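Local coordinates for aspartate aminotransferase, cytoplasmic (PDB 6JPK), which transfers the amino group of L-aspartate to 2-oxoglutarate, yielding oxaloacetate and L-glutamate, with pyridoxal 5'-phosphate as cofactor, at residues Trp48-Val53 and Lys321-Arg326; Asn135-Val140 and Leu184-Ala189; Gly224-Ser227 and Arg232-Trp235; Gly228-Asp233 and Ala314-Asp319. The protein carries 1 engineered substitution. One frame throughout, in Å; residues are numbered along the deposited sequence.

Contact 1 of 4, residues Trp48-Val53 and Lys321-Arg326; sequences WILPAV and KTMSSR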
# COMPACT_ATOMS: atom_id res chain seq x y z
N TRP A 48 -18.70 -13.27 -2.53
CA TRP A 48 -20.00 -12.62 -2.52
C TRP A 48 -19.80 -11.12 -2.45
O TRP A 48 -19.41 -10.59 -1.41
CB TRP A 48 -20.83 -13.12 -1.33
CG TRP A 48 -22.27 -12.69 -1.36
CD1 TRP A 48 -23.23 -13.12 -2.22
CD2 TRP A 48 -22.91 -11.76 -0.47
NE1 TRP A 48 -24.44 -12.52 -1.93
CE2 TRP A 48 -24.26 -11.68 -0.86
CE3 TRP A 48 -22.47 -10.99 0.61
CZ2 TRP A 48 -25.18 -10.86 -0.20
CZ3 TRP A 48 -23.38 -10.18 1.26
CH2 TRP A 48 -24.73 -10.12 0.85
N ILE A 49 -20.10 -10.42 -3.55
CA ILE A 49 -20.04 -8.96 -3.54
C ILE A 49 -21.31 -8.43 -2.88
O ILE A 49 -22.43 -8.81 -3.24
CB ILE A 49 -19.88 -8.41 -4.97
CG1 ILE A 49 -18.62 -8.98 -5.63
CG2 ILE A 49 -19.80 -6.87 -4.94
CD1 ILE A 49 -18.58 -8.76 -7.14
N LEU A 50 -21.14 -7.57 -1.87
CA LEU A 50 -22.32 -7.02 -1.14
C LEU A 50 -23.14 -6.14 -2.09
O LEU A 50 -22.54 -5.23 -2.70
CB LEU A 50 -21.83 -6.22 0.07
CG LEU A 50 -20.76 -6.90 0.92
CD1 LEU A 50 -20.90 -6.52 2.38
CD2 LEU A 50 -20.81 -8.41 0.75
N PRO A 51 -24.45 -6.39 -2.21
CA PRO A 51 -25.28 -5.56 -3.11
C PRO A 51 -25.06 -4.07 -2.92
O PRO A 51 -24.97 -3.33 -3.90
CB PRO A 51 -26.71 -5.99 -2.75
CG PRO A 51 -26.55 -7.42 -2.26
CD PRO A 51 -25.24 -7.43 -1.52
N ALA A 52 -24.92 -3.61 -1.67
CA ALA A 52 -24.69 -2.19 -1.43
C ALA A 52 -23.35 -1.74 -2.00
O ALA A 52 -23.23 -0.61 -2.48
CB ALA A 52 -24.78 -1.88 0.06
N VAL A 53 -22.34 -2.61 -1.96
CA VAL A 53 -21.03 -2.23 -2.49
C VAL A 53 -21.06 -2.19 -4.01
O VAL A 53 -20.49 -1.29 -4.63
CB VAL A 53 -19.95 -3.20 -1.97
CG1 VAL A 53 -18.69 -3.14 -2.83
CG2 VAL A 53 -19.63 -2.89 -0.51
N LYS A 321 -26.19 -7.98 7.95
CA LYS A 321 -27.11 -8.97 8.52
C LYS A 321 -27.08 -10.27 7.73
O LYS A 321 -27.06 -11.36 8.33
CB LYS A 321 -28.52 -8.39 8.58
CG LYS A 321 -29.57 -9.35 9.09
CD LYS A 321 -30.93 -8.66 9.20
CE LYS A 321 -31.97 -9.58 9.81
NZ LYS A 321 -33.34 -9.05 9.57
N THR A 322 -27.09 -10.18 6.40
CA THR A 322 -27.02 -11.38 5.57
C THR A 322 -25.79 -12.22 5.90
O THR A 322 -25.90 -13.43 6.14
CB THR A 322 -27.01 -11.00 4.09
OG1 THR A 322 -28.26 -10.40 3.75
CG2 THR A 322 -26.83 -12.26 3.22
N MET A 323 -24.61 -11.59 5.91
CA MET A 323 -23.37 -12.32 6.14
C MET A 323 -23.30 -12.86 7.56
O MET A 323 -23.00 -14.04 7.77
CB MET A 323 -22.16 -11.43 5.84
CG MET A 323 -22.03 -10.98 4.37
SD MET A 323 -20.46 -10.09 4.11
CE MET A 323 -20.83 -8.53 4.90
N SER A 324 -23.55 -12.00 8.56
CA SER A 324 -23.42 -12.46 9.93
C SER A 324 -24.45 -13.54 10.25
O SER A 324 -24.15 -14.48 10.99
CB SER A 324 -23.54 -11.30 10.91
OG SER A 324 -24.73 -10.57 10.71
N SER A 325 -25.65 -13.45 9.68
CA SER A 325 -26.66 -14.47 9.93
C SER A 325 -26.27 -15.81 9.32
O SER A 325 -26.53 -16.86 9.91
CB SER A 325 -28.01 -14.02 9.39
OG SER A 325 -28.45 -12.90 10.13
N ARG A 326 -25.67 -15.81 8.12
CA ARG A 326 -25.29 -17.10 7.53
C ARG A 326 -24.22 -17.80 8.37
O ARG A 326 -24.25 -19.03 8.54
CB ARG A 326 -24.81 -16.92 6.10
CG ARG A 326 -24.90 -18.23 5.28
CD ARG A 326 -24.20 -18.16 3.92
NE ARG A 326 -22.75 -18.28 4.01
CZ ARG A 326 -22.09 -19.41 4.27
NH1 ARG A 326 -22.76 -20.54 4.49
NH2 ARG A 326 -20.76 -19.42 4.33
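The indole of W48 overlaps the side chains of T322 and M323 with the outer corner of its six-membered ring. W48 CZ3 meets M323 CG at 3.5 Å, and W48 CH2 lies 3.8 Å from T322 CG2, so two successive residues of helix 310-340 meet neighbouring ring atoms, both coming in obliquely. Further along, M323 SD stands beside the edge of the same ring, 5.2 Å from the centroid of the six-membered ring of W48 and 78° off the normal: a Met-aromatic contact in which the sulfur does not cover the face. L50 CA lies over one face of the W48 ring, 4.1 Å from its plane and offset toward the rim. The methionine bends at its last torsion (chi3 -74°), and this carries CE around to the isopropyl end of L50. M323 SD touches L50 CD2 at 3.8 Å, while M323 CE and L50 CD1 sit 3.2 Å apart, tighter than normal van der Waals contact and therefore somewhat doubtful in detail. T322 meets the indole chiefly with its methyl, while OG1 is hydrogen-bonded to Q318 O one turn earlier. L50 occupies the N-cap position of helix 51-62, and both L50 and P51 touch D319 of helix 310-340. M323 also packs against Y40 and F225, and its side chain is about 7 Å from that of K255. The arrangement lays an N-terminal segment on a very long helix, as in the aspartate aminotransferase family, where such a helix spans the large and small domains.

Contact 2 of 4, residues Asn135-Val140 and Leu184-Ala189; sequences NPTWPV and LLHACA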
# COMPACT_ATOMS: atom_id res chain seq x y z
N ASN A 135 -2.38 -14.70 22.84
CA ASN A 135 -1.90 -16.04 22.50
C ASN A 135 -3.10 -16.98 22.42
O ASN A 135 -3.63 -17.40 23.46
CB ASN A 135 -0.90 -16.53 23.55
CG ASN A 135 -0.23 -17.83 23.15
OD1 ASN A 135 -0.41 -18.31 22.03
ND2 ASN A 135 0.55 -18.40 24.06
N PRO A 136 -3.58 -17.35 21.21
CA PRO A 136 -3.04 -17.03 19.88
C PRO A 136 -3.56 -15.72 19.28
O PRO A 136 -4.51 -15.13 19.80
CB PRO A 136 -3.53 -18.21 19.03
CG PRO A 136 -4.90 -18.49 19.62
CD PRO A 136 -4.72 -18.28 21.12
N THR A 137 -2.97 -15.29 18.17
CA THR A 137 -3.49 -14.15 17.43
C THR A 137 -3.15 -14.33 15.96
O THR A 137 -2.46 -15.29 15.57
CB THR A 137 -2.94 -12.82 17.95
OG1 THR A 137 -3.68 -11.73 17.37
CG2 THR A 137 -1.46 -12.66 17.60
N TRP A 138 -3.61 -13.40 15.14
CA TRP A 138 -3.18 -13.29 13.76
C TRP A 138 -1.65 -13.23 13.69
O TRP A 138 -1.05 -12.33 14.29
CB TRP A 138 -3.80 -12.04 13.14
CG TRP A 138 -3.54 -11.87 11.69
CD1 TRP A 138 -3.50 -12.85 10.74
CD2 TRP A 138 -3.26 -10.64 11.02
NE1 TRP A 138 -3.22 -12.29 9.51
CE2 TRP A 138 -3.07 -10.94 9.66
CE3 TRP A 138 -3.15 -9.31 11.44
CZ2 TRP A 138 -2.78 -9.95 8.71
CZ3 TRP A 138 -2.87 -8.33 10.50
CH2 TRP A 138 -2.68 -8.66 9.15
N PRO A 139 -0.99 -14.18 13.01
CA PRO A 139 0.48 -14.30 13.13
C PRO A 139 1.24 -13.07 12.65
O PRO A 139 2.37 -12.84 13.12
CB PRO A 139 0.81 -15.53 12.27
CG PRO A 139 -0.49 -16.31 12.21
CD PRO A 139 -1.57 -15.26 12.18
N VAL A 140 0.67 -12.27 11.76
CA VAL A 140 1.34 -11.05 11.33
C VAL A 140 1.46 -10.03 12.47
O VAL A 140 2.32 -9.15 12.42
CB VAL A 140 0.62 -10.46 10.10
CG1 VAL A 140 1.18 -9.12 9.71
CG2 VAL A 140 0.75 -11.43 8.93
N LEU A 184 -2.16 -4.89 22.38
CA LEU A 184 -2.87 -4.98 21.11
C LEU A 184 -4.14 -5.80 21.36
O LEU A 184 -4.06 -7.00 21.61
CB LEU A 184 -1.99 -5.64 20.05
CG LEU A 184 -2.03 -5.14 18.61
CD1 LEU A 184 -1.39 -6.17 17.68
CD2 LEU A 184 -3.43 -4.77 18.15
N LEU A 185 -5.29 -5.13 21.32
CA LEU A 185 -6.57 -5.73 21.68
C LEU A 185 -7.43 -5.91 20.45
O LEU A 185 -7.47 -5.05 19.57
CB LEU A 185 -7.30 -4.84 22.69
CG LEU A 185 -6.51 -4.48 23.95
CD1 LEU A 185 -7.28 -3.51 24.83
CD2 LEU A 185 -6.13 -5.76 24.74
N HIS A 186 -8.14 -7.04 20.39
CA HIS A 186 -9.12 -7.31 19.34
C HIS A 186 -10.46 -6.72 19.78
O HIS A 186 -10.98 -7.12 20.83
CB HIS A 186 -9.26 -8.81 19.08
CG HIS A 186 -7.99 -9.50 18.67
ND1 HIS A 186 -7.90 -10.23 17.50
CD2 HIS A 186 -6.79 -9.60 19.28
CE1 HIS A 186 -6.67 -10.73 17.40
NE2 HIS A 186 -5.98 -10.36 18.46
N ALA A 187 -11.02 -5.81 18.99
CA ALA A 187 -12.25 -5.12 19.40
C ALA A 187 -13.44 -6.07 19.46
O ALA A 187 -14.29 -5.94 20.34
CB ALA A 187 -12.55 -3.97 18.46
N CYS A 188 -13.55 -7.00 18.50
CA CYS A 188 -14.58 -8.03 18.51
C CYS A 188 -14.20 -9.11 17.50
O CYS A 188 -13.36 -8.89 16.62
CB CYS A 188 -15.97 -7.48 18.17
SG CYS A 188 -16.15 -6.88 16.48
N ALA A 189 -14.85 -10.27 17.63
CA ALA A 189 -14.59 -11.40 16.74
C ALA A 189 -13.10 -11.70 16.69
O ALA A 189 -12.41 -11.51 15.68
CB ALA A 189 -15.13 -11.14 15.33
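T137 and H186 lie 9.1 Å apart at their CA atoms, the first in the loop that follows strand 131-135, just beyond a cis peptide bond before P136, the second at the end of the parallel neighbouring strand 182-186. Their side chains close the gap with one hydrogen bond, T137 OG1 to H186 NE2 at 2.9 Å, in which either partner could supply the proton. The hydroxyl meets the imidazole at its edge and in the ring plane. A chi1 of -169° sets T137 OG1 anti to the backbone nitrogen and turns it to the histidine, and CG2 takes the crowded position between N and C. T137 thus stands just past, and H186 at, the C-terminal ends of adjacent parallel strands, where the large-domain sheet of PLP-dependent aminotransferases carries its active site. N191, which probably binds L-aspartate, comes within about 5 Å of the H186 side chain. W138, probably a substrate-binding residue too, follows T137 directly, but its indole leads away from H186 and has V140 CB 3.6 Å above the ring plane, offset toward the rim. A second imidazole, that of H141, bonds through ND1 to T137 OG1, which therefore links two histidines. The H186 ring also meets the ring of H190, their planes about 45° apart.

Contact 3 of 4, residues Gly224-Ser227 and Arg232-Trp235; sequences GFAS and RDSW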
# COMPACT_ATOMS: atom_id res chain seq x y z
N GLY A 224 -19.49 -4.84 12.45
CA GLY A 224 -20.73 -5.06 11.71
C GLY A 224 -20.77 -6.45 11.10
O GLY A 224 -21.82 -7.11 11.08
N PHE A 225 -19.63 -6.89 10.58
CA PHE A 225 -19.52 -8.24 10.03
C PHE A 225 -19.71 -9.30 11.11
O PHE A 225 -20.23 -10.39 10.83
CB PHE A 225 -18.15 -8.40 9.36
CG PHE A 225 -17.90 -9.77 8.77
CD1 PHE A 225 -17.29 -10.75 9.53
CD2 PHE A 225 -18.25 -10.05 7.45
CE1 PHE A 225 -17.05 -12.01 8.99
CE2 PHE A 225 -18.01 -11.30 6.91
CZ PHE A 225 -17.41 -12.28 7.68
N ALA A 226 -19.28 -9.03 12.34
CA ALA A 226 -19.37 -10.06 13.38
C ALA A 226 -20.82 -10.30 13.78
O ALA A 226 -21.29 -11.44 13.76
CB ALA A 226 -18.52 -9.66 14.59
N SER A 227 -21.56 -9.25 14.15
CA SER A 227 -22.91 -9.43 14.68
C SER A 227 -24.01 -8.85 13.80
O SER A 227 -25.19 -9.06 14.11
CB SER A 227 -23.02 -8.81 16.08
OG SER A 227 -22.96 -7.39 16.00
N ARG A 232 -22.88 -2.42 18.39
CA ARG A 232 -22.51 -3.55 19.25
C ARG A 232 -21.07 -3.97 19.01
O ARG A 232 -20.33 -4.26 19.96
CB ARG A 232 -23.45 -4.73 19.01
CG ARG A 232 -23.16 -5.97 19.85
CD ARG A 232 -24.12 -7.11 19.48
NE ARG A 232 -25.51 -6.66 19.53
CZ ARG A 232 -26.53 -7.26 18.91
NH1 ARG A 232 -26.32 -8.34 18.17
NH2 ARG A 232 -27.76 -6.76 19.02
N ASP A 233 -20.65 -4.03 17.75
CA ASP A 233 -19.30 -4.52 17.47
C ASP A 233 -18.22 -3.51 17.83
O ASP A 233 -17.08 -3.91 18.08
CB ASP A 233 -19.20 -4.95 16.01
CG ASP A 233 -20.01 -6.22 15.72
OD1 ASP A 233 -20.55 -6.80 16.69
OD2 ASP A 233 -20.13 -6.61 14.53
N SER A 234 -18.55 -2.22 17.90
CA SER A 234 -17.62 -1.20 18.35
C SER A 234 -17.78 -0.86 19.83
O SER A 234 -17.21 0.13 20.30
CB SER A 234 -17.78 0.08 17.51
OG SER A 234 -19.05 0.69 17.73
N TRP A 235 -18.53 -1.68 20.58
CA TRP A 235 -18.83 -1.36 21.98
C TRP A 235 -17.56 -1.16 22.82
O TRP A 235 -17.48 -0.23 23.63
CB TRP A 235 -19.70 -2.46 22.61
CG TRP A 235 -19.99 -2.16 24.06
CD1 TRP A 235 -21.02 -1.42 24.56
CD2 TRP A 235 -19.19 -2.54 25.19
NE1 TRP A 235 -20.93 -1.34 25.93
CE2 TRP A 235 -19.81 -2.02 26.34
CE3 TRP A 235 -18.01 -3.28 25.34
CZ2 TRP A 235 -19.29 -2.21 27.64
CZ3 TRP A 235 -17.49 -3.47 26.63
CH2 TRP A 235 -18.14 -2.94 27.76
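R232 begins the second segment by running its chain past S227, with R232 CD 3.7 Å from S227 OG, a van der Waals approach near the surface. D233 comes next and carries the contact: its buried carboxylate reaches into the loop 224-227 and collects donors at both oxygens. D233 OD2 takes S227 N through its syn lone pair at 3.0 Å, with an N-H...O angle of 159°. D233 OD2 also receives G224 N at 2.8 Å, a weak bond because the angle is only 129°. D233 OD1 accepts S227 OG at 2.6 Å, the hydroxyl arriving 41° out of the carboxylate plane. The chi1 of S227 places its OG between the backbone nitrogen and carbonyl carbon, within reach of the aspartate, and S227 OG in turn accepts from D229 N. A226 adds its methyl, A226 CB lying 3.4 Å from D233 OD2. After D233 the chain leaves the helix at S234, and W235 N returns to R232 O at 3.2 Å. One good and one weak N-H bond and a hydroxyl probably favour the anionic aspartate, an arrangement consistent with holding in shape a loop whose F225 side chain comes within about 4 Å of that of K255.

Contact 4 of 4, residues Gly228-Asp233 and Ala314-Asp319; sequences GDLNRD and AEWEQD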
# COMPACT_ATOMS: atom_id res chain seq x y z
N GLY A 228 -23.68 -8.13 12.73
CA GLY A 228 -24.72 -7.43 12.01
C GLY A 228 -25.13 -6.12 12.64
O GLY A 228 -26.01 -5.43 12.10
N ASP A 229 -24.53 -5.75 13.77
CA ASP A 229 -24.88 -4.55 14.53
C ASP A 229 -23.59 -3.75 14.70
O ASP A 229 -22.69 -4.19 15.42
CB ASP A 229 -25.49 -4.94 15.88
CG ASP A 229 -26.01 -3.75 16.69
OD1 ASP A 229 -25.40 -2.65 16.67
OD2 ASP A 229 -27.04 -3.92 17.37
N LEU A 230 -23.51 -2.59 14.05
CA LEU A 230 -22.26 -1.83 14.02
C LEU A 230 -21.88 -1.30 15.40
O LEU A 230 -20.71 -1.37 15.79
CB LEU A 230 -22.38 -0.67 13.03
CG LEU A 230 -22.34 -1.07 11.56
CD1 LEU A 230 -22.91 0.06 10.71
CD2 LEU A 230 -20.93 -1.41 11.14
N ASN A 231 -22.84 -0.74 16.14
CA ASN A 231 -22.53 -0.17 17.45
C ASN A 231 -22.22 -1.26 18.48
O ASN A 231 -21.39 -1.04 19.37
CB ASN A 231 -23.69 0.71 17.95
CG ASN A 231 -23.83 1.98 17.14
OD1 ASN A 231 -22.97 2.30 16.31
ND2 ASN A 231 -24.91 2.71 17.36
N ARG A 232 -22.88 -2.42 18.39
CA ARG A 232 -22.51 -3.55 19.25
C ARG A 232 -21.07 -3.97 19.01
O ARG A 232 -20.33 -4.26 19.96
CB ARG A 232 -23.45 -4.73 19.01
CG ARG A 232 -23.16 -5.97 19.85
CD ARG A 232 -24.12 -7.11 19.48
NE ARG A 232 -25.51 -6.66 19.53
CZ ARG A 232 -26.53 -7.26 18.91
NH1 ARG A 232 -26.32 -8.34 18.17
NH2 ARG A 232 -27.76 -6.76 19.02
N ASP A 233 -20.65 -4.03 17.75
CA ASP A 233 -19.30 -4.52 17.47
C ASP A 233 -18.22 -3.51 17.83
O ASP A 233 -17.08 -3.91 18.08
CB ASP A 233 -19.20 -4.95 16.01
CG ASP A 233 -20.01 -6.22 15.72
OD1 ASP A 233 -20.55 -6.80 16.69
OD2 ASP A 233 -20.13 -6.61 14.53
N ALA A 314 -28.11 2.09 5.11
CA ALA A 314 -29.12 1.14 5.55
C ALA A 314 -29.06 -0.16 4.74
O ALA A 314 -29.26 -1.25 5.29
CB ALA A 314 -30.52 1.76 5.44
N GLU A 315 -28.82 -0.06 3.43
CA GLU A 315 -28.72 -1.26 2.62
C GLU A 315 -27.46 -2.05 2.96
O GLU A 315 -27.48 -3.29 2.97
CB GLU A 315 -28.77 -0.89 1.13
CG GLU A 315 -30.14 -0.29 0.76
CD GLU A 315 -30.19 0.35 -0.61
OE1 GLU A 315 -29.30 0.06 -1.43
OE2 GLU A 315 -31.15 1.13 -0.88
N TRP A 316 -26.37 -1.35 3.25
CA TRP A 316 -25.16 -2.04 3.72
C TRP A 316 -25.44 -2.81 5.01
O TRP A 316 -24.99 -3.95 5.16
CB TRP A 316 -24.02 -1.03 3.90
CG TRP A 316 -22.74 -1.60 4.48
CD1 TRP A 316 -22.08 -2.74 4.07
CD2 TRP A 316 -21.96 -1.04 5.54
NE1 TRP A 316 -20.94 -2.92 4.83
CE2 TRP A 316 -20.84 -1.90 5.74
CE3 TRP A 316 -22.09 0.09 6.36
CZ2 TRP A 316 -19.86 -1.64 6.71
CZ3 TRP A 316 -21.11 0.34 7.33
CH2 TRP A 316 -20.02 -0.53 7.50
N GLU A 317 -26.20 -2.21 5.93
CA GLU A 317 -26.53 -2.91 7.18
C GLU A 317 -27.33 -4.18 6.91
O GLU A 317 -27.15 -5.19 7.61
CB GLU A 317 -27.30 -1.99 8.13
CG GLU A 317 -26.42 -0.96 8.84
CD GLU A 317 -27.23 -0.03 9.74
OE1 GLU A 317 -28.29 0.47 9.29
OE2 GLU A 317 -26.80 0.18 10.90
N GLN A 318 -28.22 -4.15 5.91
CA GLN A 318 -28.87 -5.38 5.47
C GLN A 318 -27.86 -6.41 4.97
O GLN A 318 -28.01 -7.61 5.25
CB GLN A 318 -29.90 -5.08 4.37
CG GLN A 318 -31.16 -4.44 4.88
CD GLN A 318 -31.72 -5.18 6.08
OE1 GLN A 318 -32.05 -6.37 5.99
NE2 GLN A 318 -31.81 -4.49 7.22
N ASP A 319 -26.85 -5.99 4.20
CA ASP A 319 -25.83 -6.93 3.74
C ASP A 319 -25.03 -7.51 4.91
O ASP A 319 -24.68 -8.70 4.90
CB ASP A 319 -24.89 -6.26 2.74
CG ASP A 319 -25.60 -5.75 1.47
OD1 ASP A 319 -26.77 -6.11 1.21
OD2 ASP A 319 -24.96 -4.97 0.73
O HOH W 1 -25.82 -1.54 12.67
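L230 meets W316 and E317 where the short helix 230-233 packs on helix 310-340. Its CB already heads toward the longer helix, and CG, anti to the carbonyl carbon (chi1 -73°), forks so that the two methyls meet neighbouring atoms of one ring. L230 CD1 reaches the indole of W316 at CZ3, 3.8 Å away. It also lies 3.9 Å from E317 OE2 and 4.1 Å from E317 CG, the leucine crossing the glutamate chain at a slant. L230 CD2 takes the next ring atom, W316 CH2, at 3.9 Å. The leucine runs at about a right angle to the tryptophan side chain, and the branch straddles the outer corner of the ring. The polar end of W316 is turned to another partner, with NE1 bonding to N256 O.

A polar link runs beside this apolar one. A water accepts from L230 N at 2.9 Å and donates to E317 OE2 at 2.7 Å, so the first turn of helix 230-233 is tied to the glutamate as well. That turn is capped by D229, whose OD1 takes R232 N at 3.1 Å with an N-H...O angle of 169°, approached from well above the carboxylate plane. R232 NH2 and D229 OD2, 3.4 Å apart, form a salt bridge of charges only, the oxygen lying well out of the guanidinium plane.

L230 also touches F313 and L320 of helix 310-340. Beyond it, W316 rests against A52 of helix 51-62 and against I306 and L307 of helix 297-308, so the small helix 230-233 borders a cluster of three longer helices.

Contacts 1 and 4 both use helix 310-340, nearly two turns apart, with centres 10 Å from each other; D319 OD2 of contact 4 lies 2.8 Å from A52 N of contact 1, a probable hydrogen bond. Contact 3 shares R232 and D233 with contact 4, their centres 8 Å apart and G224 CA touching L230 CD2 at 3.7 Å. It also reaches contact 1, where M323 SD is 3.9 Å from F225 CE2. Contact 2, 24 Å from contact 1 between centres, touches contacts 3 and 4 through C188 SG, 3.5 Å from D233 O. The probable cofactor lysine K255 is approached by contacts 1, 3 and 4, whereas contact 2 holds the probable substrate-binding W138.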